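PDB 2H1Y: malonyl coenzyme A-acyl carrier protein transacylase from Helicobacter pylori, which probably transfers the malonyl group from malonyl-CoA to holo acyl carrier protein, supplying malonyl-ACP for fatty acid synthesis. Local coordinates for residues Lys67-Val79 and Ala122-Gln134. Sequence-based numbering, arbitrary orientation.
Sequences KESAYTQPAIYLV and ALKLTHQRGKMMQ
Gln73 reaches across to Arg129 with its amide oxygen: Arg129 NH1 donates to Gln73 OE1 over 2.8 Å. The bond is nearly straight at the hydrogen (168°) and lies in the guanidinium plane, yet the donor stands above the amide plane instead of on a carbonyl lone pair. Gln73 NE2 turns to the sulfur of Met133, a weak hydrogen bond of 3.4 Å to SD. The same side chain is a knob in the hole formed by Thr126, Arg129, Gly130 and Met133. One turn earlier the Ala70 side chain is a second knob, set among His127, Gly130, Lys131 and Gln134, and the bare CA of Gly130 lets the backbones close to 3.9 Å between the CA atoms of Ala70 and Gly130. A chi1 of 170° carries the His127 ring alongside Tyr71, its CD2/NE2 edge toward the Tyr71 face, centroids 5.0 Å apart, while His127 CA makes a CH...O contact with Ala70 O. Farther along, Ala122 CB sits over the Tyr77 ring, 3.3 Å from CZ, and Leu123 CD2 meets that ring at its edge.

Outside the pair, Gln22 accepts from Gln73 NE2, Ser104 and Gln259 engage Arg129 NH2, and Ser112 bonds Tyr77 OH. Segments 69-79 and 122-134 run roughly antiparallel (149°), joining two acyltransferase-domain helices; their buried amide and guanidinium belong to a polar network that probably fixes both groups' orientation.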
loop_
_atom_site.group_PDB
_atom_site.type_symbol
_atom_site.label_atom_id
_atom_site.label_comp_id
_atom_site.label_asym_id
_atom_site.label_seq_id
_atom_site.Cartn_x
_atom_site.Cartn_y
_atom_site.Cartn_z
ATOM N N LYS A 67 2.423 14.311 -6.593
ATOM C CA LYS A 67 1.009 14.368 -6.222
ATOM C C LYS A 67 0.142 13.435 -7.053
ATOM O O LYS A 67 -0.939 13.057 -6.618
ATOM C CB LYS A 67 0.487 15.799 -6.339
ATOM C CG LYS A 67 0.650 16.585 -5.053
ATOM C CD LYS A 67 0.726 18.091 -5.310
ATOM C CE LYS A 67 1.329 18.829 -4.106
ATOM N NZ LYS A 67 0.797 18.311 -2.795
ATOM N N GLU A 68 0.611 13.076 -8.246
ATOM C CA GLU A 68 -0.145 12.197 -9.124
ATOM C C GLU A 68 0.008 10.729 -8.730
ATOM O O GLU A 68 1.117 10.271 -8.464
ATOM C CB GLU A 68 0.243 12.409 -10.600
ATOM C CG GLU A 68 -0.242 13.728 -11.240
ATOM C CD GLU A 68 -1.507 14.300 -10.580
ATOM O OE1 GLU A 68 -1.382 14.967 -9.523
ATOM O OE2 GLU A 68 -2.618 14.085 -11.112
ATOM N N SER A 69 -1.121 10.012 -8.690
ATOM C CA SER A 69 -1.137 8.559 -8.488
ATOM C C SER A 69 -0.067 7.858 -9.323
ATOM O O SER A 69 0.555 6.915 -8.858
ATOM C CB SER A 69 -2.516 7.960 -8.813
ATOM O OG SER A 69 -3.505 8.342 -7.863
ATOM N N ALA A 70 0.165 8.333 -10.544
ATOM C CA ALA A 70 1.150 7.700 -11.417
ATOM C C ALA A 70 2.583 7.822 -10.882
ATOM O O ALA A 70 3.443 7.003 -11.219
ATOM C CB ALA A 70 1.052 8.239 -12.832
ATOM N N TYR A 71 2.844 8.835 -10.056
ATOM C CA TYR A 71 4.188 8.978 -9.489
ATOM C C TYR A 71 4.284 8.653 -8.006
ATOM O O TYR A 71 5.353 8.243 -7.509
ATOM C CB TYR A 71 4.832 10.320 -9.874
ATOM C CG TYR A 71 4.968 10.415 -11.377
ATOM C CD1 TYR A 71 6.055 9.837 -12.037
ATOM C CD2 TYR A 71 3.965 11.008 -12.150
ATOM C CE1 TYR A 71 6.165 9.894 -13.424
ATOM C CE2 TYR A 71 4.064 11.070 -13.536
ATOM C CZ TYR A 71 5.166 10.514 -14.164
ATOM O OH TYR A 71 5.265 10.585 -15.541
ATOM N N THR A 72 3.160 8.790 -7.314
ATOM C CA THR A 72 3.063 8.357 -5.926
ATOM C C THR A 72 3.284 6.847 -5.772
ATOM O O THR A 72 4.161 6.405 -5.000
ATOM C CB THR A 72 1.725 8.705 -5.376
ATOM O OG1 THR A 72 1.522 10.093 -5.572
ATOM C CG2 THR A 72 1.695 8.428 -3.903
ATOM N N GLN A 73 2.495 6.073 -6.526
ATOM C CA GLN A 73 2.549 4.620 -6.438
ATOM C C GLN A 73 3.992 4.067 -6.621
ATOM O O GLN A 73 4.471 3.323 -5.762
ATOM C CB GLN A 73 1.485 3.985 -7.340
ATOM C CG GLN A 73 0.048 4.404 -6.929
ATOM C CD GLN A 73 -1.070 3.500 -7.481
ATOM O OE1 GLN A 73 -0.829 2.398 -7.970
ATOM N NE2 GLN A 73 -2.303 3.966 -7.374
ATOM N N PRO A 74 4.712 4.465 -7.690
ATOM C CA PRO A 74 6.103 4.012 -7.786
ATOM C C PRO A 74 7.091 4.644 -6.804
ATOM O O PRO A 74 8.142 4.054 -6.546
ATOM C CB PRO A 74 6.491 4.353 -9.225
ATOM C CG PRO A 74 5.630 5.478 -9.590
ATOM C CD PRO A 74 4.327 5.265 -8.867
ATOM N N ALA A 75 6.776 5.804 -6.240
ATOM C CA ALA A 75 7.671 6.399 -5.241
ATOM C C ALA A 75 7.613 5.588 -3.950
ATOM O O ALA A 75 8.653 5.260 -3.348
ATOM C CB ALA A 75 7.286 7.834 -4.973
ATOM N N ILE A 76 6.389 5.258 -3.528
ATOM C CA ILE A 76 6.194 4.430 -2.342
ATOM C C ILE A 76 6.882 3.087 -2.599
ATOM O O ILE A 76 7.684 2.627 -1.779
ATOM C CB ILE A 76 4.699 4.287 -1.983
ATOM C CG1 ILE A 76 4.108 5.658 -1.669
ATOM C CG2 ILE A 76 4.510 3.345 -0.806
ATOM C CD1 ILE A 76 2.610 5.694 -1.558
ATOM N N TYR A 77 6.628 2.474 -3.759
ATOM C CA TYR A 77 7.337 1.219 -4.048
ATOM C C TYR A 77 8.848 1.389 -3.882
ATOM O O TYR A 77 9.522 0.522 -3.313
ATOM C CB TYR A 77 7.011 0.654 -5.434
ATOM C CG TYR A 77 7.934 -0.500 -5.854
ATOM C CD1 TYR A 77 7.844 -1.770 -5.254
ATOM C CD2 TYR A 77 8.910 -0.308 -6.838
ATOM C CE1 TYR A 77 8.696 -2.807 -5.633
ATOM C CE2 TYR A 77 9.758 -1.331 -7.225
ATOM C CZ TYR A 77 9.657 -2.573 -6.625
ATOM O OH TYR A 77 10.511 -3.574 -7.054
ATOM N N LEU A 78 9.367 2.511 -4.369
ATOM C CA LEU A 78 10.806 2.741 -4.374
ATOM C C LEU A 78 11.411 2.665 -2.980
ATOM O O LEU A 78 12.355 1.915 -2.734
ATOM C CB LEU A 78 11.092 4.099 -4.973
ATOM C CG LEU A 78 12.313 4.308 -5.845
ATOM C CD1 LEU A 78 12.514 5.812 -5.928
ATOM C CD2 LEU A 78 13.576 3.561 -5.327
ATOM N N VAL A 79 10.868 3.443 -2.057
ATOM C CA VAL A 79 11.378 3.433 -0.697
ATOM C C VAL A 79 11.160 2.048 -0.026
ATOM O O VAL A 79 12.082 1.506 0.614
ATOM C CB VAL A 79 10.816 4.617 0.104
ATOM C CG1 VAL A 79 11.322 4.610 1.553
ATOM C CG2 VAL A 79 11.142 5.956 -0.624
ATOM N N ALA A 122 8.609 -3.532 -11.709
ATOM C CA ALA A 122 7.623 -3.151 -10.695
ATOM C C ALA A 122 7.332 -1.652 -10.718
ATOM O O ALA A 122 6.173 -1.238 -10.598
ATOM C CB ALA A 122 8.063 -3.598 -9.328
ATOM N N LEU A 123 8.382 -0.847 -10.897
ATOM C CA LEU A 123 8.230 0.594 -11.066
ATOM C C LEU A 123 7.302 0.888 -12.235
ATOM O O LEU A 123 6.403 1.741 -12.127
ATOM C CB LEU A 123 9.585 1.278 -11.301
ATOM C CG LEU A 123 10.611 1.294 -10.161
ATOM C CD1 LEU A 123 12.013 1.519 -10.694
ATOM C CD2 LEU A 123 10.276 2.339 -9.095
ATOM N N LYS A 124 7.520 0.176 -13.344
ATOM C CA LYS A 124 6.744 0.393 -14.563
ATOM C C LYS A 124 5.301 -0.048 -14.370
ATOM O O LYS A 124 4.363 0.664 -14.764
ATOM C CB LYS A 124 7.385 -0.296 -15.766
ATOM C CG LYS A 124 8.445 0.559 -16.482
ATOM C CD LYS A 124 9.093 -0.214 -17.652
ATOM C CE LYS A 124 9.568 0.734 -18.781
ATOM N NZ LYS A 124 10.244 -0.005 -19.924
ATOM N N LEU A 125 5.116 -1.199 -13.732
ATOM C CA LEU A 125 3.764 -1.633 -13.397
ATOM C C LEU A 125 3.058 -0.641 -12.447
ATOM O O LEU A 125 1.907 -0.266 -12.699
ATOM C CB LEU A 125 3.762 -3.046 -12.817
ATOM C CG LEU A 125 2.384 -3.592 -12.413
ATOM C CD1 LEU A 125 1.603 -4.074 -13.617
ATOM C CD2 LEU A 125 2.532 -4.710 -11.417
ATOM N N THR A 126 3.747 -0.214 -11.379
ATOM C CA THR A 126 3.143 0.707 -10.407
ATOM C C THR A 126 2.784 2.060 -11.034
ATOM O O THR A 126 1.682 2.568 -10.820
ATOM C CB THR A 126 3.999 0.893 -9.110
ATOM O OG1 THR A 126 5.339 1.262 -9.453
ATOM C CG2 THR A 126 4.015 -0.394 -8.270
ATOM N N HIS A 127 3.698 2.628 -11.824
ATOM C CA HIS A 127 3.420 3.859 -12.552
ATOM C C HIS A 127 2.165 3.689 -13.404
ATOM O O HIS A 127 1.320 4.585 -13.481
ATOM C CB HIS A 127 4.619 4.237 -13.412
ATOM C CG HIS A 127 4.357 5.354 -14.379
ATOM N ND1 HIS A 127 3.798 5.151 -15.623
ATOM C CD2 HIS A 127 4.595 6.684 -14.293
ATOM C CE1 HIS A 127 3.691 6.305 -16.256
ATOM N NE2 HIS A 127 4.166 7.254 -15.471
ATOM N N GLN A 128 2.022 2.515 -14.008
ATOM C CA GLN A 128 0.886 2.230 -14.871
ATOM C C GLN A 128 -0.415 2.122 -14.063
ATOM O O GLN A 128 -1.445 2.702 -14.444
ATOM C CB GLN A 128 1.186 0.972 -15.703
ATOM C CG GLN A 128 0.587 0.888 -17.134
ATOM C CD GLN A 128 0.632 2.167 -17.974
ATOM O OE1 GLN A 128 -0.375 2.546 -18.565
ATOM N NE2 GLN A 128 1.788 2.815 -18.049
ATOM N N ARG A 129 -0.358 1.423 -12.930
ATOM C CA ARG A 129 -1.512 1.267 -12.042
ATOM C C ARG A 129 -2.061 2.628 -11.646
ATOM O O ARG A 129 -3.272 2.835 -11.630
ATOM C CB ARG A 129 -1.108 0.480 -10.796
ATOM C CG ARG A 129 -2.250 0.061 -9.844
ATOM C CD ARG A 129 -1.618 -0.586 -8.609
ATOM N NE ARG A 129 -2.547 -1.033 -7.575
ATOM C CZ ARG A 129 -2.963 -0.300 -6.539
ATOM N NH1 ARG A 129 -2.564 0.963 -6.380
ATOM N NH2 ARG A 129 -3.787 -0.845 -5.643
ATOM N N GLY A 130 -1.162 3.564 -11.343
ATOM C CA GLY A 130 -1.568 4.929 -11.007
ATOM C C GLY A 130 -2.161 5.666 -12.195
ATOM O O GLY A 130 -3.140 6.413 -12.054
ATOM N N LYS A 131 -1.565 5.453 -13.366
ATOM C CA LYS A 131 -1.988 6.134 -14.579
ATOM C C LYS A 131 -3.376 5.654 -14.962
ATOM O O LYS A 131 -4.266 6.462 -15.284
ATOM C CB LYS A 131 -0.998 5.841 -15.698
ATOM C CG LYS A 131 -0.988 6.853 -16.794
ATOM C CD LYS A 131 0.108 6.553 -17.821
ATOM C CE LYS A 131 0.354 7.776 -18.712
ATOM N NZ LYS A 131 -0.942 8.405 -19.145
ATOM N N MET A 132 -3.570 4.339 -14.891
ATOM C CA MET A 132 -4.853 3.744 -15.242
ATOM C C MET A 132 -5.973 4.091 -14.253
ATOM O O MET A 132 -7.129 4.262 -14.639
ATOM C CB MET A 132 -4.713 2.244 -15.426
ATOM C CG MET A 132 -3.804 1.858 -16.572
ATOM S SD MET A 132 -3.579 0.080 -16.617
ATOM C CE MET A 132 -2.518 -0.124 -18.057
ATOM N N MET A 133 -5.620 4.221 -12.984
ATOM C CA MET A 133 -6.577 4.700 -11.982
ATOM C C MET A 133 -7.001 6.145 -12.276
ATOM O O MET A 133 -8.179 6.499 -12.133
ATOM C CB MET A 133 -6.018 4.556 -10.556
ATOM C CG MET A 133 -6.100 3.136 -9.989
ATOM S SD MET A 133 -5.354 2.867 -8.352
ATOM C CE MET A 133 -6.091 4.210 -7.408
ATOM N N GLN A 134 -6.049 6.970 -12.709
ATOM C CA GLN A 134 -6.348 8.362 -13.033
ATOM C C GLN A 134 -7.184 8.467 -14.292
ATOM O O GLN A 134 -8.149 9.220 -14.334
ATOM C CB GLN A 134 -5.071 9.191 -13.173
ATOM C CG GLN A 134 -4.225 9.216 -11.910
ATOM C CD GLN A 134 -3.146 10.295 -11.947
ATOM O OE1 GLN A 134 -3.379 11.435 -11.507
ATOM N NE2 GLN A 134 -1.952 9.938 -12.459
#